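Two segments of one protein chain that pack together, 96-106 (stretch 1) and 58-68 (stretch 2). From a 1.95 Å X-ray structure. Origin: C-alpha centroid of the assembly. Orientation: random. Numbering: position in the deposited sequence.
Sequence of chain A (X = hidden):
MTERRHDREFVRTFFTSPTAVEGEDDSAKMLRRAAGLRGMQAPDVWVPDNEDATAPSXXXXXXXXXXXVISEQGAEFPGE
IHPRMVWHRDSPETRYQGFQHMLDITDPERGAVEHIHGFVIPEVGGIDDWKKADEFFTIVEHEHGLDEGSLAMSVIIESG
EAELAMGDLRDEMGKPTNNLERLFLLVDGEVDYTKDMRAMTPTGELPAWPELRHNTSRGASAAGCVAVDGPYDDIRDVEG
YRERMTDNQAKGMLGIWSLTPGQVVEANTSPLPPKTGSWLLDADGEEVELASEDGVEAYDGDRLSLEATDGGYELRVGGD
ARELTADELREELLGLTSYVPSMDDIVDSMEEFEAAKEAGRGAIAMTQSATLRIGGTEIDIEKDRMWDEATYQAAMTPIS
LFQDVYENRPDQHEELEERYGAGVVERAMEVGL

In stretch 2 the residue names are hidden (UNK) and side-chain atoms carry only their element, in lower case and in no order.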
# COMPACT_ATOMS: atom_id res chain seq x y z
N TYR A 96 30.98 -5.52 10.75
CA TYR A 96 32.09 -5.44 11.72
C TYR A 96 32.79 -4.07 11.60
O TYR A 96 33.07 -3.44 12.59
CB TYR A 96 33.07 -6.61 11.51
CG TYR A 96 34.21 -6.66 12.51
CD1 TYR A 96 33.98 -6.51 13.88
CD2 TYR A 96 35.53 -6.85 12.11
CE1 TYR A 96 34.97 -6.58 14.83
CE2 TYR A 96 36.57 -6.86 13.07
CZ TYR A 96 36.28 -6.76 14.42
OH TYR A 96 37.22 -6.75 15.44
N GLN A 97 33.00 -3.60 10.38
CA GLN A 97 33.60 -2.28 10.14
C GLN A 97 32.76 -1.17 10.79
O GLN A 97 33.31 -0.31 11.50
CB GLN A 97 33.82 -2.16 8.64
CG GLN A 97 34.40 -0.76 8.26
CD GLN A 97 35.83 -0.59 8.78
OE1 GLN A 97 36.74 -0.89 8.02
NE2 GLN A 97 36.02 -0.19 10.06
N GLY A 98 31.42 -1.26 10.73
CA GLY A 98 30.60 -0.17 11.27
C GLY A 98 30.64 -0.26 12.76
O GLY A 98 30.75 0.75 13.44
N PHE A 99 30.64 -1.48 13.30
CA PHE A 99 30.83 -1.55 14.72
C PHE A 99 32.23 -1.00 15.15
O PHE A 99 32.31 -0.33 16.16
CB PHE A 99 30.84 -3.03 15.07
CG PHE A 99 31.23 -3.33 16.49
CD1 PHE A 99 30.59 -2.73 17.55
CD2 PHE A 99 32.25 -4.24 16.75
CE1 PHE A 99 30.93 -3.00 18.89
CE2 PHE A 99 32.61 -4.54 18.06
CZ PHE A 99 31.94 -3.93 19.14
N GLN A 100 33.32 -1.39 14.50
CA GLN A 100 34.62 -0.85 14.98
C GLN A 100 34.69 0.68 14.94
O GLN A 100 35.15 1.30 15.89
CB GLN A 100 35.79 -1.37 14.15
CG GLN A 100 35.81 -2.87 13.95
CD GLN A 100 36.91 -3.30 12.95
OE1 GLN A 100 36.64 -3.54 11.77
NE2 GLN A 100 38.15 -3.41 13.44
N HIS A 101 34.16 1.27 13.88
CA HIS A 101 34.04 2.74 13.81
C HIS A 101 33.20 3.28 14.93
O HIS A 101 33.63 4.31 15.47
CB HIS A 101 33.67 3.29 12.42
CG HIS A 101 34.78 3.18 11.41
ND1 HIS A 101 34.59 3.11 10.04
CD2 HIS A 101 36.13 3.12 11.59
CE1 HIS A 101 35.76 3.04 9.42
NE2 HIS A 101 36.70 3.06 10.34
N MET A 102 32.09 2.65 15.37
CA MET A 102 31.29 3.28 16.40
C MET A 102 32.03 3.20 17.70
O MET A 102 31.87 4.05 18.61
CB MET A 102 29.95 2.53 16.74
CG MET A 102 28.94 2.54 15.63
SD MET A 102 27.28 1.81 16.01
CE MET A 102 27.21 2.04 17.74
N LEU A 103 32.74 2.08 17.83
CA LEU A 103 33.49 1.89 19.06
C LEU A 103 34.57 3.04 19.20
O LEU A 103 34.72 3.62 20.28
CB LEU A 103 34.12 0.51 18.99
CG LEU A 103 34.82 -0.06 20.23
CD1 LEU A 103 33.91 -0.24 21.45
CD2 LEU A 103 35.55 -1.36 19.85
N ASP A 104 35.32 3.33 18.14
CA ASP A 104 36.32 4.44 18.10
C ASP A 104 35.69 5.79 18.39
O ASP A 104 36.12 6.52 19.30
CB ASP A 104 36.97 4.55 16.70
CG ASP A 104 37.80 3.36 16.33
OD1 ASP A 104 38.17 2.61 17.27
OD2 ASP A 104 38.08 3.16 15.12
N ILE A 105 34.61 6.09 17.66
CA ILE A 105 33.91 7.36 17.81
C ILE A 105 33.43 7.60 19.23
O ILE A 105 33.48 8.77 19.67
CB ILE A 105 32.83 7.55 16.74
CG1 ILE A 105 33.52 7.60 15.38
CG2 ILE A 105 31.97 8.76 17.02
CD1 ILE A 105 32.59 7.35 14.18
N THR A 106 33.02 6.57 19.98
CA THR A 106 32.44 6.88 21.29
C THR A 106 33.45 6.78 22.43
O THR A 106 33.09 6.85 23.60
CB THR A 106 31.29 5.87 21.64
OG1 THR A 106 31.81 4.57 21.33
CG2 THR A 106 30.10 6.08 20.70
N UNK A 58 38.16 6.56 1.63
CA UNK A 58 38.15 7.70 2.53
C UNK A 58 37.48 7.55 3.89
O UNK A 58 37.44 8.51 4.67
c UNK A 58 38.33 9.45 0.62
c UNK A 58 37.57 8.94 1.84
s UNK A 58 39.84 10.34 1.16
c UNK A 58 40.90 9.11 1.95
N UNK A 59 36.99 6.35 4.21
CA UNK A 59 36.07 6.19 5.35
C UNK A 59 36.81 6.03 6.65
O UNK A 59 36.31 6.41 7.71
n UNK A 59 32.13 4.44 2.90
n UNK A 59 30.56 4.25 1.25
c UNK A 59 33.22 4.01 3.78
c UNK A 59 35.16 4.96 5.15
c UNK A 59 34.03 5.30 4.16
c UNK A 59 31.50 3.70 2.01
n UNK A 59 31.76 2.41 1.94
N UNK A 60 38.01 5.48 6.60
CA UNK A 60 38.82 5.51 7.81
C UNK A 60 39.20 6.91 8.26
O UNK A 60 39.11 7.24 9.45
c UNK A 60 40.04 4.61 7.62
o UNK A 60 40.34 2.32 7.03
o UNK A 60 38.65 2.77 8.33
c UNK A 60 39.66 3.13 7.68
N UNK A 61 39.52 7.76 7.30
CA UNK A 61 39.84 9.16 7.61
C UNK A 61 38.56 9.89 8.00
O UNK A 61 38.51 10.63 9.00
c UNK A 61 41.61 12.01 5.56
o UNK A 61 41.84 13.23 5.67
o UNK A 61 41.94 11.40 4.51
c UNK A 61 40.88 11.32 6.71
c UNK A 61 40.53 9.83 6.43
N UNK A 62 37.46 9.55 7.31
CA UNK A 62 36.14 10.04 7.72
C UNK A 62 35.79 9.77 9.16
O UNK A 62 35.26 10.60 9.83
N UNK A 63 36.10 8.61 9.72
CA UNK A 63 35.68 8.41 11.10
C UNK A 63 36.52 9.19 12.11
O UNK A 63 36.05 9.54 13.21
c UNK A 63 35.75 6.91 11.44
N UNK A 64 37.81 9.36 11.77
CA UNK A 64 38.65 10.33 12.53
C UNK A 64 38.12 11.75 12.44
O UNK A 64 37.93 12.40 13.48
o UNK A 64 42.51 7.43 12.49
c UNK A 64 40.15 10.24 12.16
o UNK A 64 42.30 9.03 10.99
c UNK A 64 40.72 8.99 12.81
c UNK A 64 41.94 8.45 12.05
N UNK A 65 37.71 12.14 11.23
CA UNK A 65 37.16 13.49 11.05
C UNK A 65 35.94 13.68 11.90
O UNK A 65 35.77 14.74 12.51
o UNK A 65 39.13 14.06 9.41
n UNK A 65 38.04 14.00 7.46
c UNK A 65 36.84 13.78 9.58
c UNK A 65 38.08 14.01 8.79
N UNK A 66 35.09 12.64 11.93
CA UNK A 66 33.94 12.70 12.82
C UNK A 66 34.31 12.94 14.25
O UNK A 66 33.70 13.75 14.96
c UNK A 66 31.73 9.83 11.02
c UNK A 66 32.31 11.29 11.44
c UNK A 66 33.07 11.33 12.75
c UNK A 66 32.10 11.31 13.93
N UNK A 67 35.26 12.18 14.77
CA UNK A 67 35.66 12.42 16.16
C UNK A 67 36.21 13.85 16.38
O UNK A 67 35.83 14.56 17.32
c UNK A 67 36.22 10.04 16.77
c UNK A 67 37.26 11.88 18.07
c UNK A 67 36.74 11.44 16.67
N UNK A 68 37.06 14.28 15.46
CA UNK A 68 37.70 15.62 15.55
C UNK A 68 36.71 16.79 15.49
O UNK A 68 36.70 17.63 16.41
o UNK A 68 40.57 18.31 12.88
c UNK A 68 40.41 17.10 13.14
o UNK A 68 40.73 16.23 12.30
c UNK A 68 39.81 16.77 14.50
c UNK A 68 38.71 15.70 14.40

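Position 58 carries three carbons and a sulfur in an unbranched chain, with the sulfur third from the backbone. Nothing of stretch 1 is within reach. This is Met58, just before the helix that begins at 59.

Position 59 has three carbons, a nitrogen, and then a carbon bearing two more nitrogens. Its CA-to-CB bond points toward stretch 1, but the end of the chain leads away. The backbone makes the contact: O of position 59 lies 3.8 Å from His101 CE1. The guanidinium group identifies Arg59. Its NE and NH2 are hydrogen-bonded elsewhere in the structure.

Position 60 has two carbons, the second carrying two oxygens. The CA-to-CB bond runs sideways, yet the carboxylate comes nearer to stretch 1. One of its two oxygens lies 2.8 Å from His101 NE2, at the edge of the imidazole and near its plane. The same oxygen is 4.1 Å from Gln97 OE1. A carboxylate this close to the backbone means aspartate, Asp60, and the oxygen is OD2. It accepts a hydrogen bond from His101 NE2. The distance is short, but the angle at the hydrogen is 128°, so the bond is weak.

Position 61 has three carbons, the third carrying two oxygens. It points away and touches nothing on stretch 1. This is Glu61, with chi1 and chi2 both t.

Position 62 has no side-chain atoms. It is buried but makes no contact with stretch 1. It is Gly62.

Position 63 has a single side-chain carbon, which points toward stretch 1. This CB lies over one face of the His101 ring, 3.9 Å from the ring centroid and 16° off the normal. It is also 4.2 Å from Ile105 CD1. One carbon alone means Ala63, and its methyl makes a CH-pi contact with the ring.

Position 64 repeats the pattern of 61: three carbons ending in two oxygens. The end of the side chain turns nearer to stretch 1 but stays out of contact. It is Glu64.

Position 65 has two carbons, the second carrying one oxygen and one nitrogen. It is buried and out of reach of stretch 1. This amide is Asn65.

Position 66 has four carbons, forked at the first, with one arm two carbons long. It points toward stretch 1, and the carbon of the short arm is 4.0 Å from Ile105 CD1. This is Ile66; that carbon is CG2.

Position 67 has one carbon carrying two others. One of the two outer carbons is 3.7 Å from Ile105 CA and 3.9 Å from Ile105 CG1. This is Val67; that carbon is CG2.

Position 68 has three carbons, the third carrying two oxygens, and is out of reach of stretch 1. It is Glu68.

The two helices run in roughly the same direction, 27° apart, with axes 9.8 Å apart at closest approach. His101 and Ile105, one turn apart, make most of the contact from stretch 1. His101 combines a polar edge contact with Asp60 and a face contact with Ala63. Ile105 packs among Ala63, Ile66 and Val67. The buried surface is modest, 324 Å² over both sides.

Stretch 2 58-68: MRDEGAENIVE
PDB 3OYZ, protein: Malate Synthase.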